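Arginyl-trna synthetase (Thermus thermophilus, PDB 1IQ0) probably catalyses the ATP-dependent attachment of L-arginine to tRNA(Arg), releasing AMP and diphosphate, as a monomeric class I aminoacyl-tRNA synthetase. Local coordinates at residues 117-123 and 403-408; 270-276 and 289-295; 5-10 and 62-68. One frame throughout, in Å; residues are numbered along the deposited sequence.

Contact 1. Residues 117-123 and 403-408; sequences ELHVGHL and VSVDEV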
loop_
_atom_site.group_PDB
_atom_site.type_symbol
_atom_site.label_atom_id
_atom_site.label_comp_id
_atom_site.label_asym_id
_atom_site.label_seq_id
_atom_site.Cartn_x
_atom_site.Cartn_y
_atom_site.Cartn_z
ATOM N N GLU A 117 5.856 20.672 8.519
ATOM C CA GLU A 117 4.620 19.975 8.148
ATOM C C GLU A 117 4.762 19.142 6.881
ATOM O O GLU A 117 5.545 19.471 5.999
ATOM C CB GLU A 117 3.461 20.974 7.975
ATOM C CG GLU A 117 3.533 21.822 6.707
ATOM C CD GLU A 117 4.544 22.961 6.794
ATOM O OE1 GLU A 117 4.807 23.596 5.749
ATOM O OE2 GLU A 117 5.071 23.228 7.897
ATOM N N LEU A 118 3.993 18.065 6.787
ATOM C CA LEU A 118 4.035 17.196 5.610
ATOM C C LEU A 118 3.469 17.917 4.389
ATOM O O LEU A 118 2.595 18.772 4.517
ATOM C CB LEU A 118 3.219 15.923 5.844
ATOM C CG LEU A 118 3.289 15.166 7.174
ATOM C CD1 LEU A 118 2.875 13.728 6.898
ATOM C CD2 LEU A 118 4.680 15.193 7.784
ATOM N N HIS A 119 3.976 17.571 3.210
ATOM C CA HIS A 119 3.517 18.171 1.967
ATOM C C HIS A 119 2.921 17.096 1.048
ATOM O O HIS A 119 3.063 15.903 1.314
ATOM C CB HIS A 119 4.670 18.917 1.279
ATOM C CG HIS A 119 5.796 18.035 0.836
ATOM N ND1 HIS A 119 7.121 18.379 1.012
ATOM C CD2 HIS A 119 5.802 16.838 0.202
ATOM C CE1 HIS A 119 7.892 17.432 0.508
ATOM N NE2 HIS A 119 7.116 16.485 0.009
ATOM N N VAL A 120 2.266 17.519 -0.028
ATOM C CA VAL A 120 1.610 16.590 -0.949
ATOM C C VAL A 120 2.448 15.402 -1.398
ATOM O O VAL A 120 1.913 14.313 -1.604
ATOM C CB VAL A 120 1.083 17.316 -2.209
ATOM C CG1 VAL A 120 0.103 18.404 -1.803
ATOM C CG2 VAL A 120 2.238 17.900 -2.995
ATOM N N GLY A 121 3.753 15.603 -1.555
ATOM C CA GLY A 121 4.611 14.511 -1.972
ATOM C C GLY A 121 4.565 13.350 -0.994
ATOM O O GLY A 121 4.719 12.188 -1.377
ATOM N N HIS A 122 4.333 13.671 0.273
ATOM C CA HIS A 122 4.271 12.677 1.337
ATOM C C HIS A 122 2.933 11.944 1.378
ATOM O O HIS A 122 2.818 10.890 2.005
ATOM C CB HIS A 122 4.518 13.361 2.688
ATOM C CG HIS A 122 5.855 14.021 2.788
ATOM N ND1 HIS A 122 6.041 15.247 3.395
ATOM C CD2 HIS A 122 7.079 13.617 2.372
ATOM C CE1 HIS A 122 7.322 15.565 3.351
ATOM N NE2 HIS A 122 7.973 14.593 2.736
ATOM N N LEU A 123 1.926 12.510 0.714
ATOM C CA LEU A 123 0.587 11.928 0.678
ATOM C C LEU A 123 0.556 10.541 0.062
ATOM O O LEU A 123 0.059 9.597 0.671
ATOM C CB LEU A 123 -0.363 12.823 -0.116
ATOM C CG LEU A 123 -1.530 13.464 0.625
ATOM C CD1 LEU A 123 -2.357 14.241 -0.378
ATOM C CD2 LEU A 123 -2.370 12.402 1.311
ATOM N N VAL A 403 1.991 23.387 -0.886
ATOM C CA VAL A 403 0.802 23.287 -0.051
ATOM C C VAL A 403 0.936 22.076 0.867
ATOM O O VAL A 403 1.276 20.980 0.421
ATOM C CB VAL A 403 -0.472 23.148 -0.911
ATOM C CG1 VAL A 403 -1.710 23.094 -0.020
ATOM C CG2 VAL A 403 -0.566 24.316 -1.880
ATOM N N SER A 404 0.682 22.290 2.155
ATOM C CA SER A 404 0.778 21.234 3.150
ATOM C C SER A 404 -0.378 20.254 3.045
ATOM O O SER A 404 -1.449 20.584 2.529
ATOM C CB SER A 404 0.771 21.827 4.554
ATOM O OG SER A 404 -0.510 22.348 4.851
ATOM N N VAL A 405 -0.153 19.051 3.554
ATOM C CA VAL A 405 -1.170 18.016 3.539
ATOM C C VAL A 405 -2.344 18.460 4.395
ATOM O O VAL A 405 -3.496 18.190 4.067
ATOM C CB VAL A 405 -0.608 16.687 4.086
ATOM C CG1 VAL A 405 -1.742 15.674 4.288
ATOM C CG2 VAL A 405 0.427 16.132 3.119
ATOM N N ASP A 406 -2.053 19.146 5.495
ATOM C CA ASP A 406 -3.114 19.612 6.373
ATOM C C ASP A 406 -4.063 20.566 5.650
ATOM O O ASP A 406 -5.262 20.584 5.933
ATOM C CB ASP A 406 -2.531 20.293 7.608
ATOM C CG ASP A 406 -1.858 19.313 8.545
ATOM O OD1 ASP A 406 -2.266 18.129 8.568
ATOM O OD2 ASP A 406 -0.933 19.733 9.269
ATOM N N GLU A 407 -3.529 21.349 4.716
ATOM C CA GLU A 407 -4.359 22.277 3.962
ATOM C C GLU A 407 -5.189 21.516 2.938
ATOM O O GLU A 407 -6.360 21.823 2.746
ATOM C CB GLU A 407 -3.502 23.328 3.259
ATOM C CG GLU A 407 -2.801 24.272 4.220
ATOM C CD GLU A 407 -1.883 25.245 3.508
ATOM O OE1 GLU A 407 -2.388 26.078 2.722
ATOM O OE2 GLU A 407 -0.655 25.170 3.733
ATOM N N VAL A 408 -4.587 20.532 2.274
ATOM C CA VAL A 408 -5.330 19.756 1.295
ATOM C C VAL A 408 -6.473 19.059 2.022
ATOM O O VAL A 408 -7.585 18.986 1.509
ATOM C CB VAL A 408 -4.442 18.710 0.587
ATOM C CG1 VAL A 408 -5.300 17.830 -0.320
ATOM C CG2 VAL A 408 -3.376 19.410 -0.255
HETATM O O HOH W 1 1.700 17.944 9.005
HETATM O O HOH W 2 0.771 19.155 6.601
#
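Residues His119-Val120-Gly121-His122 match the HIGH signature of class I synthetases, within the predicted HIGH region starting at Val112, a motif that in this class belongs to the ATP-binding part of the active site and probably does so here. It leads into helix 120-138, and this contact fastens that region to the start of helix 405-423. The two segments meet through a single backbone bridge, His119 against Ser404 (CA to CA 4.3 Å), with one direct hydrogen bond: Val405 N donates to Leu118 O at 2.9 Å (168°). Ser404 is the N-cap of its helix; its OG accepts from Glu407 N at 3.2 Å. Two waters extend the junction. One links Leu118 N to Asp406 OD2 (both 3.2 Å from the water), and the other donates to Leu118 O (2.8 Å) while accepting from Asp406 N (3.0 Å). Val405 is the apolar centre, its CG2 lying 3.9 Å from Leu118 CB and 4.1 Å from Leu123 CG; the same methyl closely approaches the carbonyl His119 O (3.2 Å). Beside it Val120 CG1 meets Val408 CG2 at 3.9 Å. His119 N donates to His122 ND1 (3.1 Å), holding the His122 imidazole against the backbone of His119. Leu123 also touches Ile442 and Met446 of helix 430-448, Asp406 salt-bridges Lys175, and helices 176-189 and 213-229 cover the junction through His178, Gln223 and Thr226.

Contact 2. Residues 270-276 and 289-295; sequences YAGALVM and FFVLLRS
Segments 270-276 and 289-295 are the arms of a beta hairpin with a classic bulge; strand 262-263 pairs with the other side of 274-277, giving a three-stranded antiparallel sheet. A type II turn, Tyr270 to Ala273 (Ala273 N to Tyr270 O 2.8 Å), starts the first arm, with Gly272 at phi/psi 86/-20. Strands 274-276 and 289-291 run at 138°, axes 4.6 Å apart. Met276 and Phe290 are a hydrogen-bonded pair (Met276 N to Phe290 O 2.8 Å, Phe290 N to Met276 O 3.0 Å), Val275 and Val291 a non-hydrogen-bonded one (CA to CA 4.5 Å). The register then slips by one residue, and Leu274 pairs with Leu293 (hydrogen-bonded, CA to CA 4.8 Å): Leu274 N donates to Leu293 O (2.8 Å) and Leu274 O accepts from Leu293 N (3.2 Å) and Leu292 N (2.8 Å), Leu292 turning the chain at -98/-51.

Leu274 (t, p), Met276 (t, t, m), Phe290 (chi1 m) and Leu293 (m, t) share one face, which packs on helices 248-256 (Leu253, Leu256) and 361-370 (Leu363, Ala367, Leu370). Leu274 CB meets Leu293 CB at 3.7 Å, and Leu292 (m, t) places CD1 4.1 Å from Leu274 CD2. Val275 (p) and Val291 (t) take the opposite face, with Val275 CG2 3.2 Å from Phe289 CB. Tyr270 (m, chi2 120°) brings CE2 within 3.8 Å of Val291 CG2; its ring lies at 12° to that of Phe289 (m, chi2 65°), slid apart, centroids 5.9 Å.

Backbone hydrogen bonds and apolar side chains hold the segments, so the pairing rests on main-chain polarity and hydrophobic burial.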
loop_
_atom_site.group_PDB
_atom_site.type_symbol
_atom_site.label_atom_id
_atom_site.label_comp_id
_atom_site.label_asym_id
_atom_site.label_seq_id
_atom_site.Cartn_x
_atom_site.Cartn_y
_atom_site.Cartn_z
ATOM N N TYR A 270 40.077 4.710 -5.373
ATOM C CA TYR A 270 39.358 4.242 -4.191
ATOM C C TYR A 270 40.332 3.994 -3.048
ATOM O O TYR A 270 39.934 3.557 -1.969
ATOM C CB TYR A 270 38.602 2.940 -4.482
ATOM C CG TYR A 270 37.399 3.100 -5.377
ATOM C CD1 TYR A 270 37.321 2.433 -6.600
ATOM C CD2 TYR A 270 36.338 3.927 -5.007
ATOM C CE1 TYR A 270 36.211 2.588 -7.437
ATOM C CE2 TYR A 270 35.226 4.089 -5.831
ATOM C CZ TYR A 270 35.169 3.419 -7.045
ATOM O OH TYR A 270 34.079 3.593 -7.866
ATOM N N ALA A 271 41.610 4.268 -3.291
ATOM C CA ALA A 271 42.646 4.065 -2.284
ATOM C C ALA A 271 42.235 4.639 -0.931
ATOM O O ALA A 271 41.821 5.795 -0.841
ATOM C CB ALA A 271 43.956 4.701 -2.747
ATOM N N GLY A 272 42.348 3.822 0.113
ATOM C CA GLY A 272 41.989 4.266 1.449
ATOM C C GLY A 272 40.518 4.102 1.796
ATOM O O GLY A 272 40.152 4.088 2.972
ATOM N N ALA A 273 39.673 3.976 0.776
ATOM C CA ALA A 273 38.236 3.817 0.984
ATOM C C ALA A 273 37.854 2.350 1.136
ATOM O O ALA A 273 38.528 1.473 0.600
ATOM C CB ALA A 273 37.469 4.430 -0.187
ATOM N N LEU A 274 36.789 2.083 1.890
ATOM C CA LEU A 274 36.320 0.708 2.063
ATOM C C LEU A 274 35.228 0.530 1.026
ATOM O O LEU A 274 34.245 1.270 1.011
ATOM C CB LEU A 274 35.746 0.470 3.462
ATOM C CG LEU A 274 35.202 -0.949 3.670
ATOM C CD1 LEU A 274 36.350 -1.943 3.561
ATOM C CD2 LEU A 274 34.515 -1.074 5.021
ATOM N N VAL A 275 35.400 -0.452 0.156
ATOM C CA VAL A 275 34.432 -0.675 -0.899
ATOM C C VAL A 275 33.891 -2.097 -0.931
ATOM O O VAL A 275 34.527 -3.037 -0.447
ATOM C CB VAL A 275 35.064 -0.331 -2.267
ATOM C CG1 VAL A 275 36.249 -1.240 -2.532
ATOM C CG2 VAL A 275 34.037 -0.457 -3.364
ATOM N N MET A 276 32.699 -2.236 -1.501
ATOM C CA MET A 276 32.038 -3.526 -1.641
ATOM C C MET A 276 31.931 -3.840 -3.134
ATOM O O MET A 276 31.335 -3.073 -3.895
ATOM C CB MET A 276 30.628 -3.477 -1.044
ATOM C CG MET A 276 29.898 -4.812 -1.091
ATOM S SD MET A 276 28.161 -4.695 -0.625
ATOM C CE MET A 276 28.307 -4.439 1.130
ATOM N N PHE A 289 31.509 -1.256 -7.739
ATOM C CA PHE A 289 31.998 -0.880 -6.424
ATOM C C PHE A 289 31.161 0.158 -5.685
ATOM O O PHE A 289 31.100 1.322 -6.080
ATOM C CB PHE A 289 33.441 -0.385 -6.534
ATOM C CG PHE A 289 34.422 -1.459 -6.906
ATOM C CD1 PHE A 289 34.357 -2.078 -8.146
ATOM C CD2 PHE A 289 35.405 -1.861 -6.009
ATOM C CE1 PHE A 289 35.259 -3.085 -8.487
ATOM C CE2 PHE A 289 36.309 -2.866 -6.339
ATOM C CZ PHE A 289 36.237 -3.479 -7.579
ATOM N N PHE A 290 30.505 -0.285 -4.616
ATOM C CA PHE A 290 29.707 0.596 -3.770
ATOM C C PHE A 290 30.664 1.017 -2.654
ATOM O O PHE A 290 31.322 0.169 -2.043
ATOM C CB PHE A 290 28.528 -0.155 -3.140
ATOM C CG PHE A 290 27.392 -0.433 -4.085
ATOM C CD1 PHE A 290 26.535 0.591 -4.488
ATOM C CD2 PHE A 290 27.163 -1.724 -4.558
ATOM C CE1 PHE A 290 25.464 0.333 -5.348
ATOM C CE2 PHE A 290 26.098 -1.993 -5.415
ATOM C CZ PHE A 290 25.245 -0.961 -5.810
ATOM N N VAL A 291 30.760 2.314 -2.390
ATOM C CA VAL A 291 31.647 2.775 -1.332
ATOM C C VAL A 291 30.917 2.707 0.005
ATOM O O VAL A 291 29.794 3.188 0.120
ATOM C CB VAL A 291 32.110 4.225 -1.574
ATOM C CG1 VAL A 291 33.036 4.670 -0.447
ATOM C CG2 VAL A 291 32.815 4.326 -2.917
ATOM N N LEU A 292 31.547 2.085 1.002
ATOM C CA LEU A 292 30.958 1.975 2.333
ATOM C C LEU A 292 31.568 3.081 3.196
ATOM O O LEU A 292 30.847 3.840 3.846
ATOM C CB LEU A 292 31.248 0.593 2.941
ATOM C CG LEU A 292 30.671 -0.627 2.202
ATOM C CD1 LEU A 292 31.117 -1.917 2.874
ATOM C CD2 LEU A 292 29.154 -0.548 2.192
ATOM N N LEU A 293 32.898 3.166 3.190
ATOM C CA LEU A 293 33.624 4.194 3.934
ATOM C C LEU A 293 34.514 4.977 2.973
ATOM O O LEU A 293 35.306 4.388 2.240
ATOM C CB LEU A 293 34.510 3.572 5.022
ATOM C CG LEU A 293 33.850 2.940 6.251
ATOM C CD1 LEU A 293 34.922 2.385 7.183
ATOM C CD2 LEU A 293 33.016 3.978 6.974
ATOM N N ARG A 294 34.380 6.300 2.961
ATOM C CA ARG A 294 35.222 7.117 2.091
ATOM C C ARG A 294 36.615 7.101 2.711
ATOM O O ARG A 294 36.767 6.743 3.879
ATOM C CB ARG A 294 34.689 8.551 2.004
ATOM C CG ARG A 294 33.245 8.642 1.514
ATOM C CD ARG A 294 32.858 10.069 1.157
ATOM N NE ARG A 294 31.434 10.203 0.843
ATOM C CZ ARG A 294 30.456 10.132 1.745
ATOM N NH1 ARG A 294 30.748 9.928 3.024
ATOM N NH2 ARG A 294 29.183 10.265 1.374
ATOM N N SER A 295 37.628 7.470 1.932
ATOM C CA SER A 295 39.007 7.474 2.417
ATOM C C SER A 295 39.200 8.274 3.701
ATOM O O SER A 295 40.029 7.913 4.538
ATOM C CB SER A 295 39.952 8.007 1.334
ATOM O OG SER A 295 39.527 9.272 0.854
HETATM O O HOH W 3 38.415 4.174 5.541
#

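Contact 3. Residues 5-10 and 62-68; sequences ALEEAI and LPLPEFV
This is an apolar side-chain contact without hydrogen bonds, between a helix and a loop in the N-terminal domain: residues 5-10 of helix 3-15 lie against the connection 62-68, which leads from helix 51-60 into strand 68-74. In all, 299 Å² is buried. Segment 5-10 is regular alpha helix, with Ala9 N bonded to Ala5 O and Ile10 N to Leu6 O, each 3.1 Å. Segment 62-68 is extended from Leu62 through Pro65 (psi 109 to 153°), then makes a type I turn from Pro65 to Val68, closed by Val68 N to Pro65 O at 3.0 Å. The nearest CA pairs are Ile10 with Leu62 (6.7 Å) and Leu6 with Pro65 (7.2 Å), so the loop passes the helix in the reverse direction.

Helix 3-15 here packs beside the four-stranded antiparallel sheet of the domain, whose edge strand 68-74 starts at Val68; Phe80 of strand 77-82 touches Ile10, Leu62 and Val68.

Ala5 and Ala9 point their CB atoms at the loop. Pro65, with C-gamma exo pucker, sets CG 4.1 Å from Ala9 CB and 4.3 Å from Leu6 CD1. Leu6 (t, p) also reaches Val68 CG2 (chi1 t) through CD1, at 4.3 Å. Phe67 (p, chi2 75°) offers its ring edge to Ala5 CB (CZ 4.1 Å) and Leu6 N (CZ 4.2 Å); Leu6 CB is 4.4 Å from Phe67 CZ. Leu62 (t, p) brings CD1 to 3.4 Å from Ala9 O, and its CD2 stands 4.3 Å from CG1 of Ile10 (m, t).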
loop_
_atom_site.group_PDB
_atom_site.type_symbol
_atom_site.label_atom_id
_atom_site.label_comp_id
_atom_site.label_asym_id
_atom_site.label_seq_id
_atom_site.Cartn_x
_atom_site.Cartn_y
_atom_site.Cartn_z
ATOM N N ALA A 5 -9.132 -22.103 -6.618
ATOM C CA ALA A 5 -9.416 -23.529 -6.527
ATOM C C ALA A 5 -9.348 -24.108 -7.937
ATOM O O ALA A 5 -8.913 -25.244 -8.140
ATOM C CB ALA A 5 -10.796 -23.752 -5.929
ATOM N N LEU A 6 -9.760 -23.307 -8.912
ATOM C CA LEU A 6 -9.744 -23.737 -10.299
ATOM C C LEU A 6 -8.310 -23.802 -10.830
ATOM O O LEU A 6 -7.958 -24.718 -11.570
ATOM C CB LEU A 6 -10.585 -22.788 -11.151
ATOM C CG LEU A 6 -10.741 -23.115 -12.638
ATOM C CD1 LEU A 6 -11.123 -24.587 -12.837
ATOM C CD2 LEU A 6 -11.809 -22.193 -13.227
ATOM N N GLU A 7 -7.483 -22.836 -10.446
ATOM C CA GLU A 7 -6.095 -22.823 -10.886
ATOM C C GLU A 7 -5.356 -23.986 -10.233
ATOM O O GLU A 7 -4.481 -24.591 -10.844
ATOM C CB GLU A 7 -5.418 -21.501 -10.509
ATOM C CG GLU A 7 -6.165 -20.279 -11.003
ATOM C CD GLU A 7 -5.424 -18.983 -10.747
ATOM O OE1 GLU A 7 -4.831 -18.841 -9.655
ATOM O OE2 GLU A 7 -5.448 -18.104 -11.637
ATOM N N GLU A 8 -5.710 -24.296 -8.992
ATOM C CA GLU A 8 -5.071 -25.398 -8.284
ATOM C C GLU A 8 -5.371 -26.714 -8.994
ATOM O O GLU A 8 -4.476 -27.526 -9.216
ATOM C CB GLU A 8 -5.569 -25.468 -6.839
ATOM C CG GLU A 8 -5.015 -26.649 -6.050
ATOM C CD GLU A 8 -3.496 -26.725 -6.097
ATOM O OE1 GLU A 8 -2.835 -25.732 -5.725
ATOM O OE2 GLU A 8 -2.963 -27.779 -6.502
ATOM N N ALA A 9 -6.634 -26.918 -9.354
ATOM C CA ALA A 9 -7.029 -28.139 -10.039
ATOM C C ALA A 9 -6.343 -28.248 -11.397
ATOM O O ALA A 9 -6.035 -29.348 -11.860
ATOM C CB ALA A 9 -8.540 -28.181 -10.205
ATOM N N ILE A 10 -6.106 -27.104 -12.036
ATOM C CA ILE A 10 -5.447 -27.083 -13.342
ATOM C C ILE A 10 -3.963 -27.407 -13.197
ATOM O O ILE A 10 -3.408 -28.168 -13.984
ATOM C CB ILE A 10 -5.581 -25.700 -14.019
ATOM C CG1 ILE A 10 -7.042 -25.449 -14.404
ATOM C CG2 ILE A 10 -4.672 -25.624 -15.241
ATOM C CD1 ILE A 10 -7.292 -24.063 -14.964
ATOM N N LEU A 62 -8.368 -33.276 -16.895
ATOM C CA LEU A 62 -8.770 -32.368 -15.828
ATOM C C LEU A 62 -10.063 -32.757 -15.126
ATOM O O LEU A 62 -11.146 -32.657 -15.701
ATOM C CB LEU A 62 -8.913 -30.943 -16.364
ATOM C CG LEU A 62 -9.393 -29.905 -15.341
ATOM C CD1 LEU A 62 -8.436 -29.845 -14.162
ATOM C CD2 LEU A 62 -9.494 -28.544 -16.006
ATOM N N PRO A 63 -9.964 -33.218 -13.871
ATOM C CA PRO A 63 -11.167 -33.600 -13.129
ATOM C C PRO A 63 -11.876 -32.303 -12.736
ATOM O O PRO A 63 -11.367 -31.522 -11.928
ATOM C CB PRO A 63 -10.603 -34.357 -11.931
ATOM C CG PRO A 63 -9.317 -33.634 -11.671
ATOM C CD PRO A 63 -8.752 -33.444 -13.063
ATOM N N LEU A 64 -13.044 -32.075 -13.324
ATOM C CA LEU A 64 -13.811 -30.858 -13.072
ATOM C C LEU A 64 -14.266 -30.633 -11.639
ATOM O O LEU A 64 -14.858 -31.515 -11.019
ATOM C CB LEU A 64 -15.042 -30.821 -13.984
ATOM C CG LEU A 64 -14.790 -30.860 -15.496
ATOM C CD1 LEU A 64 -16.128 -30.886 -16.231
ATOM C CD2 LEU A 64 -13.959 -29.650 -15.922
ATOM N N PRO A 65 -13.976 -29.443 -11.082
ATOM C CA PRO A 65 -14.413 -29.171 -9.709
ATOM C C PRO A 65 -15.942 -29.192 -9.801
ATOM O O PRO A 65 -16.490 -28.918 -10.874
ATOM C CB PRO A 65 -13.873 -27.769 -9.447
ATOM C CG PRO A 65 -12.629 -27.721 -10.296
ATOM C CD PRO A 65 -13.087 -28.378 -11.581
ATOM N N GLU A 66 -16.629 -29.514 -8.707
ATOM C CA GLU A 66 -18.091 -29.587 -8.738
ATOM C C GLU A 66 -18.794 -28.295 -9.149
ATOM O O GLU A 66 -19.960 -28.324 -9.535
ATOM C CB GLU A 66 -18.641 -30.071 -7.379
ATOM C CG GLU A 66 -18.417 -29.140 -6.183
ATOM C CD GLU A 66 -19.338 -27.927 -6.185
ATOM O OE1 GLU A 66 -20.550 -28.094 -6.444
ATOM O OE2 GLU A 66 -18.855 -26.806 -5.913
ATOM N N PHE A 67 -18.093 -27.166 -9.083
ATOM C CA PHE A 67 -18.709 -25.896 -9.449
ATOM C C PHE A 67 -18.576 -25.554 -10.928
ATOM O O PHE A 67 -19.119 -24.547 -11.384
ATOM C CB PHE A 67 -18.152 -24.754 -8.577
ATOM C CG PHE A 67 -16.652 -24.618 -8.615
ATOM C CD1 PHE A 67 -16.013 -24.071 -9.724
ATOM C CD2 PHE A 67 -15.876 -25.028 -7.532
ATOM C CE1 PHE A 67 -14.620 -23.932 -9.756
ATOM C CE2 PHE A 67 -14.484 -24.895 -7.551
ATOM C CZ PHE A 67 -13.856 -24.344 -8.669
ATOM N N VAL A 68 -17.872 -26.395 -11.680
ATOM C CA VAL A 68 -17.703 -26.161 -13.115
ATOM C C VAL A 68 -18.702 -26.982 -13.931
ATOM O O VAL A 68 -18.756 -28.210 -13.831
ATOM C CB VAL A 68 -16.271 -26.495 -13.588
ATOM C CG1 VAL A 68 -16.171 -26.348 -15.107
ATOM C CG2 VAL A 68 -15.275 -25.556 -12.914
#

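Overall arrangement
From the N terminus, contact 3 closes first, completing a loop confined to the N-terminal domain. The chain then enters the catalytic domain, where residues 117-123 meet 403-408 only after 279 intervening residues. Within that long loop lies contact 2, a local hairpin with 12 residues between its segments. Contact 3 precedes both in series, and none cross. Contacts 1 and 2 have centres about 38 Å apart, while contacts 1 and 3, about 49 Å apart between centres, lie on opposite sides of the chain's centre. Contact 1 joins the starts of helices 120-138 and 405-423, far apart in sequence; contact 2 pairs the two strands of a hairpin, and contact 3 joins the first helix to the loop before strand 68-74.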